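PDB 1Z05: transcriptional regulator, ROK family from Vibrio cholerae O1 biovar eltor, which probably binds DNA as a zinc-containing transcriptional regulator of the ROK family, with a likely role in controlling carbohydrate metabolism genes. Local coordinates for residues I78-T86 against A98-W108. Sequence-based numbering, arbitrary orientation.
Sequences IDAHLIHET and AVGLQTNNLGW
Leu82 lays CD2 over one face of the Trp108 indole, 4.2 Å from the centroid of its five-membered ring, a CH-pi contact. At the indole edge, NE1 donates to His81 O (2.8 Å), which lies almost in the ring plane, although NE1 sits 38° above the plane of the carbonyl. Asn104 ND2 adds a weak bond to the same oxygen, which belongs to the residue closing helix 67-79 in a Schellman motif. In one of its two modelled conformers, the His84 ring crosses the Asn104 side chain at about a right angle, CD2 lying 3.6 Å from Asn104 CB, and a water in its plane joins NE2 to Thr103 O; chi1 of 72° leans this ring toward the partner strand. Backbone bonds pair His84 with Gln102 in both directions, and likewise Thr86 with Val99; between them a beta bulge shifts the register by one. Leu101 CD2 meets Ile83 CD1 and Ile78 CD1, each at 3.8 Å, and lies along Glu85, whose carboxylate forms a salt bridge with Arg56. This two-stranded antiparallel ribbon, its strands joined through helix 88-94, is probably the wing of a winged helix-turn-helix domain. Helices 35-51 and 56-63 pack against Ile83 and Leu101 respectively; Val426 of helix 421-428 touches Leu82 and Trp108, and Arg168 makes a cation-pi contact with the indole, where strand 108-116 begins.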
ATOM      1  N   ILE A  78      33.708  -1.564  -5.155  1.00 38.83           N
ATOM      2  CA  ILE A  78      34.884  -1.207  -5.957  1.00 39.81           C
ATOM      3  C   ILE A  78      35.436  -2.409  -6.738  1.00 40.03           C
ATOM      4  O   ILE A  78      35.660  -2.320  -7.952  1.00 37.88           O
ATOM      5  CB  ILE A  78      35.998  -0.542  -5.102  1.00 40.49           C
ATOM      6  CG1 ILE A  78      35.603   0.903  -4.773  1.00 40.75           C
ATOM      7  CG2 ILE A  78      37.354  -0.571  -5.848  1.00 40.29           C
ATOM      8  CD1 ILE A  78      36.211   1.441  -3.518  1.00 41.94           C
ATOM      9  N   ASP A  79      35.637  -3.524  -6.040  1.00 39.78           N
ATOM     10  CA  ASP A  79      36.191  -4.732  -6.652  1.00 40.10           C
ATOM     11  C   ASP A  79      35.291  -5.287  -7.755  1.00 38.92           C
ATOM     12  O   ASP A  79      35.770  -5.920  -8.696  1.00 36.21           O
ATOM     13  CB  ASP A  79      36.464  -5.806  -5.594  1.00 40.89           C
ATOM     14  CG  ASP A  79      37.613  -5.438  -4.658  1.00 44.97           C
ATOM     15  OD1 ASP A  79      38.450  -4.575  -5.011  1.00 49.76           O
ATOM     16  OD2 ASP A  79      37.683  -6.024  -3.556  1.00 51.74           O
ATOM     17  N   ALA A  80      33.987  -5.040  -7.629  1.00 38.30           N
ATOM     18  CA  ALA A  80      33.019  -5.426  -8.646  1.00 37.45           C
ATOM     19  C   ALA A  80      32.955  -4.401  -9.782  1.00 38.24           C
ATOM     20  O   ALA A  80      32.245  -4.614 -10.763  1.00 37.27           O
ATOM     21  CB  ALA A  80      31.646  -5.588  -8.016  1.00 37.80           C
ATOM     22  N   HIS A  81      33.682  -3.289  -9.630  1.00 38.01           N
ATOM     23  CA  HIS A  81      33.696  -2.183 -10.606  1.00 38.57           C
ATOM     24  C   HIS A  81      32.335  -1.504 -10.794  1.00 37.83           C
ATOM     25  O   HIS A  81      32.010  -1.028 -11.882  1.00 38.39           O
ATOM     26  CB  HIS A  81      34.280  -2.637 -11.950  1.00 38.51           C
ATOM     27  CG  HIS A  81      35.611  -3.308 -11.825  1.00 44.06           C
ATOM     28  ND1 HIS A  81      35.794  -4.651 -12.073  1.00 49.30           N
ATOM     29  CD2 HIS A  81      36.817  -2.829 -11.439  1.00 45.97           C
ATOM     30  CE1 HIS A  81      37.062  -4.966 -11.869  1.00 48.55           C
ATOM     31  NE2 HIS A  81      37.702  -3.878 -11.480  1.00 48.98           N
ATOM     32  N   LEU A  82      31.548  -1.467  -9.726  1.00 37.68           N
ATOM     33  CA  LEU A  82      30.253  -0.779  -9.745  1.00 37.27           C
ATOM     34  C   LEU A  82      30.402   0.683  -9.335  1.00 37.16           C
ATOM     35  O   LEU A  82      29.598   1.536  -9.721  1.00 35.95           O
ATOM     36  CB  LEU A  82      29.261  -1.498  -8.828  1.00 37.60           C
ATOM     37  CG  LEU A  82      28.724  -2.780  -9.467  1.00 36.44           C
ATOM     38  CD1 LEU A  82      28.129  -3.725  -8.429  1.00 36.41           C
ATOM     39  CD2 LEU A  82      27.711  -2.431 -10.573  1.00 37.44           C
ATOM     40  N   ILE A  83      31.430   0.955  -8.539  1.00 37.02           N
ATOM     41  CA  ILE A  83      31.767   2.315  -8.130  1.00 37.52           C
ATOM     42  C   ILE A  83      33.252   2.523  -8.312  1.00 37.60           C
ATOM     43  O   ILE A  83      34.005   1.553  -8.460  1.00 37.89           O
ATOM     44  CB  ILE A  83      31.332   2.660  -6.666  1.00 37.72           C
ATOM     45  CG1 ILE A  83      32.136   1.856  -5.620  1.00 38.16           C
ATOM     46  CG2 ILE A  83      29.805   2.511  -6.517  1.00 37.69           C
ATOM     47  CD1 ILE A  83      31.755   2.158  -4.165  1.00 38.16           C
ATOM     48  N   HIS A  84      33.672   3.782  -8.315  0.50 37.03           N
ATOM     49  CA  HIS A  84      35.083   4.094  -8.446  0.50 36.78           C
ATOM     50  C   HIS A  84      35.427   5.387  -7.733  0.50 37.18           C
ATOM     51  O   HIS A  84      34.555   6.217  -7.475  0.50 37.77           O
ATOM     52  CB  HIS A  84      35.498   4.152  -9.919  0.50 36.12           C
ATOM     53  CG  HIS A  84      34.986   5.354 -10.651  0.50 34.05           C
ATOM     54  ND1 HIS A  84      35.777   6.448 -10.924  0.50 29.82           N
ATOM     55  CD2 HIS A  84      33.768   5.630 -11.172  0.50 32.05           C
ATOM     56  CE1 HIS A  84      35.070   7.347 -11.583  0.50 31.49           C
ATOM     57  NE2 HIS A  84      33.849   6.873 -11.753  0.50 33.31           N
ATOM     58  N   GLU A  85      36.709   5.531  -7.420  1.00 37.45           N
ATOM     59  CA  GLU A  85      37.263   6.735  -6.803  1.00 37.97           C
ATOM     60  C   GLU A  85      38.672   6.958  -7.364  1.00 37.45           C
ATOM     61  O   GLU A  85      39.245   6.058  -7.984  1.00 38.04           O
ATOM     62  CB  GLU A  85      37.349   6.562  -5.283  1.00 38.58           C
ATOM     63  CG  GLU A  85      38.206   5.367  -4.854  1.00 37.99           C
ATOM     64  CD  GLU A  85      38.377   5.239  -3.344  1.00 41.75           C
ATOM     65  OE1 GLU A  85      38.171   6.238  -2.619  1.00 44.68           O
ATOM     66  OE2 GLU A  85      38.726   4.124  -2.889  1.00 44.28           O
ATOM     67  N   THR A  86      39.216   8.156  -7.173  1.00 36.63           N
ATOM     68  CA  THR A  86      40.659   8.355  -7.308  1.00 36.37           C
ATOM     69  C   THR A  86      41.192   8.417  -5.873  1.00 37.50           C
ATOM     70  O   THR A  86      40.897   9.365  -5.131  1.00 37.34           O
ATOM     71  CB  THR A  86      41.039   9.640  -8.087  1.00 37.30           C
ATOM     72  OG1 THR A  86      40.432   9.626  -9.383  1.00 36.18           O
ATOM     73  CG2 THR A  86      42.574   9.755  -8.262  1.00 33.20           C
ATOM     74  N   ALA A  98      42.525  13.835  -5.718  1.00 40.49           N
ATOM     75  CA  ALA A  98      41.777  12.746  -5.091  1.00 40.10           C
ATOM     76  C   ALA A  98      40.293  13.059  -5.261  1.00 40.15           C
ATOM     77  O   ALA A  98      39.860  14.203  -5.067  1.00 39.95           O
ATOM     78  CB  ALA A  98      42.139  12.625  -3.610  1.00 39.59           C
ATOM     79  N   VAL A  99      39.526  12.054  -5.666  1.00 40.07           N
ATOM     80  CA  VAL A  99      38.113  12.245  -5.983  1.00 40.74           C
ATOM     81  C   VAL A  99      37.312  11.179  -5.263  1.00 40.23           C
ATOM     82  O   VAL A  99      37.685  10.003  -5.258  1.00 41.28           O
ATOM     83  CB  VAL A  99      37.833  12.197  -7.523  1.00 41.60           C
ATOM     84  CG1 VAL A  99      36.358  12.444  -7.830  1.00 42.59           C
ATOM     85  CG2 VAL A  99      38.664  13.234  -8.268  1.00 41.46           C
ATOM     86  N   GLY A 100      36.216  11.607  -4.644  1.00 40.28           N
ATOM     87  CA  GLY A 100      35.342  10.726  -3.883  1.00 40.11           C
ATOM     88  C   GLY A 100      34.639   9.718  -4.763  1.00 38.95           C
ATOM     89  O   GLY A 100      34.750   9.762  -5.989  1.00 39.45           O
ATOM     90  N   LEU A 101      33.901   8.815  -4.127  1.00 39.50           N
ATOM     91  CA  LEU A 101      33.261   7.701  -4.824  1.00 39.01           C
ATOM     92  C   LEU A 101      32.123   8.143  -5.738  1.00 38.12           C
ATOM     93  O   LEU A 101      31.303   8.989  -5.365  1.00 37.30           O
ATOM     94  CB  LEU A 101      32.762   6.658  -3.816  1.00 39.44           C
ATOM     95  CG  LEU A 101      33.859   5.932  -3.029  1.00 42.00           C
ATOM     96  CD1 LEU A 101      33.329   5.467  -1.681  1.00 42.30           C
ATOM     97  CD2 LEU A 101      34.433   4.771  -3.817  1.00 40.61           C
ATOM     98  N   GLN A 102      32.105   7.573  -6.943  1.00 36.97           N
ATOM     99  CA  GLN A 102      31.042   7.796  -7.923  1.00 36.86           C
ATOM    100  C   GLN A 102      30.639   6.461  -8.535  1.00 37.07           C
ATOM    101  O   GLN A 102      31.425   5.510  -8.555  1.00 35.82           O
ATOM    102  CB  GLN A 102      31.504   8.709  -9.060  1.00 36.38           C
ATOM    103  CG  GLN A 102      32.020  10.075  -8.634  1.00 37.09           C
ATOM    104  CD  GLN A 102      32.472  10.901  -9.834  1.00 38.31           C
ATOM    105  OE1 GLN A 102      33.650  10.927 -10.170  1.00 42.00           O
ATOM    106  NE2 GLN A 102      31.528  11.553 -10.492  1.00 37.96           N
ATOM    107  N   THR A 103      29.420   6.388  -9.051  1.00 38.67           N
ATOM    108  CA  THR A 103      29.002   5.181  -9.748  1.00 41.27           C
ATOM    109  C   THR A 103      29.795   5.069 -11.052  1.00 42.50           C
ATOM    110  O   THR A 103      30.091   6.077 -11.713  1.00 42.59           O
ATOM    111  CB  THR A 103      27.490   5.162 -10.037  1.00 41.35           C
ATOM    112  OG1 THR A 103      27.116   6.382 -10.675  1.00 45.38           O
ATOM    113  CG2 THR A 103      26.719   5.030  -8.747  1.00 42.46           C
ATOM    114  N   ASN A 104      30.146   3.835 -11.394  1.00 42.41           N
ATOM    115  CA  ASN A 104      30.921   3.524 -12.576  1.00 44.77           C
ATOM    116  C   ASN A 104      30.019   2.829 -13.596  1.00 44.65           C
ATOM    117  O   ASN A 104      30.159   1.632 -13.840  1.00 46.51           O
ATOM    118  CB  ASN A 104      32.107   2.633 -12.183  1.00 44.93           C
ATOM    119  CG  ASN A 104      33.085   2.409 -13.324  1.00 48.68           C
ATOM    120  OD1 ASN A 104      33.142   3.181 -14.287  1.00 51.63           O
ATOM    121  ND2 ASN A 104      33.875   1.352 -13.210  1.00 50.46           N
ATOM    122  N   ASN A 105      29.087   3.588 -14.172  1.00 43.81           N
ATOM    123  CA  ASN A 105      28.061   3.047 -15.076  1.00 43.31           C
ATOM    124  C   ASN A 105      28.558   2.615 -16.445  1.00 41.89           C
ATOM    125  O   ASN A 105      27.964   1.737 -17.069  1.00 41.77           O
ATOM    126  CB  ASN A 105      26.911   4.052 -15.265  1.00 44.79           C
ATOM    127  CG  ASN A 105      25.930   4.063 -14.091  1.00 47.13           C
ATOM    128  OD1 ASN A 105      25.994   3.221 -13.200  1.00 49.09           O
ATOM    129  ND2 ASN A 105      25.014   5.020 -14.101  1.00 50.70           N
ATOM    130  N   LEU A 106      29.628   3.252 -16.920  1.00 39.46           N
ATOM    131  CA  LEU A 106      30.108   3.037 -18.277  1.00 38.27           C
ATOM    132  C   LEU A 106      30.652   1.621 -18.443  1.00 37.22           C
ATOM    133  O   LEU A 106      31.556   1.204 -17.714  1.00 36.33           O
ATOM    134  CB  LEU A 106      31.163   4.091 -18.657  1.00 38.45           C
ATOM    135  CG  LEU A 106      31.405   4.336 -20.147  1.00 38.18           C
ATOM    136  CD1 LEU A 106      30.151   4.873 -20.851  1.00 35.67           C
ATOM    137  CD2 LEU A 106      32.581   5.290 -20.364  1.00 37.36           C
ATOM    138  N   GLY A 107      30.065   0.891 -19.386  1.00 35.84           N
ATOM    139  CA  GLY A 107      30.393  -0.508 -19.615  1.00 36.61           C
ATOM    140  C   GLY A 107      29.307  -1.451 -19.140  1.00 37.44           C
ATOM    141  O   GLY A 107      29.205  -2.584 -19.625  1.00 38.24           O
ATOM    142  N   TRP A 108      28.497  -0.990 -18.190  1.00 36.74           N
ATOM    143  CA  TRP A 108      27.407  -1.795 -17.649  1.00 36.90           C
ATOM    144  C   TRP A 108      26.117  -1.508 -18.393  1.00 37.44           C
ATOM    145  O   TRP A 108      25.798  -0.351 -18.686  1.00 37.38           O
ATOM    146  CB  TRP A 108      27.165  -1.477 -16.178  1.00 36.20           C
ATOM    147  CG  TRP A 108      28.302  -1.776 -15.270  1.00 38.02           C
ATOM    148  CD1 TRP A 108      29.086  -0.869 -14.621  1.00 37.56           C
ATOM    149  CD2 TRP A 108      28.752  -3.067 -14.853  1.00 37.39           C
ATOM    150  NE1 TRP A 108      30.005  -1.512 -13.838  1.00 38.12           N
ATOM    151  CE2 TRP A 108      29.824  -2.865 -13.959  1.00 38.26           C
ATOM    152  CE3 TRP A 108      28.351  -4.377 -15.145  1.00 40.09           C
ATOM    153  CZ2 TRP A 108      30.518  -3.924 -13.365  1.00 38.08           C
ATOM    154  CZ3 TRP A 108      29.044  -5.438 -14.554  1.00 39.28           C
ATOM    155  CH2 TRP A 108      30.118  -5.200 -13.676  1.00 39.07           C
TER
HETATM  156  O   HOH W   1      27.359   1.150 -11.218  1.00 29.88           O
HETATM  157  O   HOH W   2      31.490   8.626 -12.959  1.00 48.57           O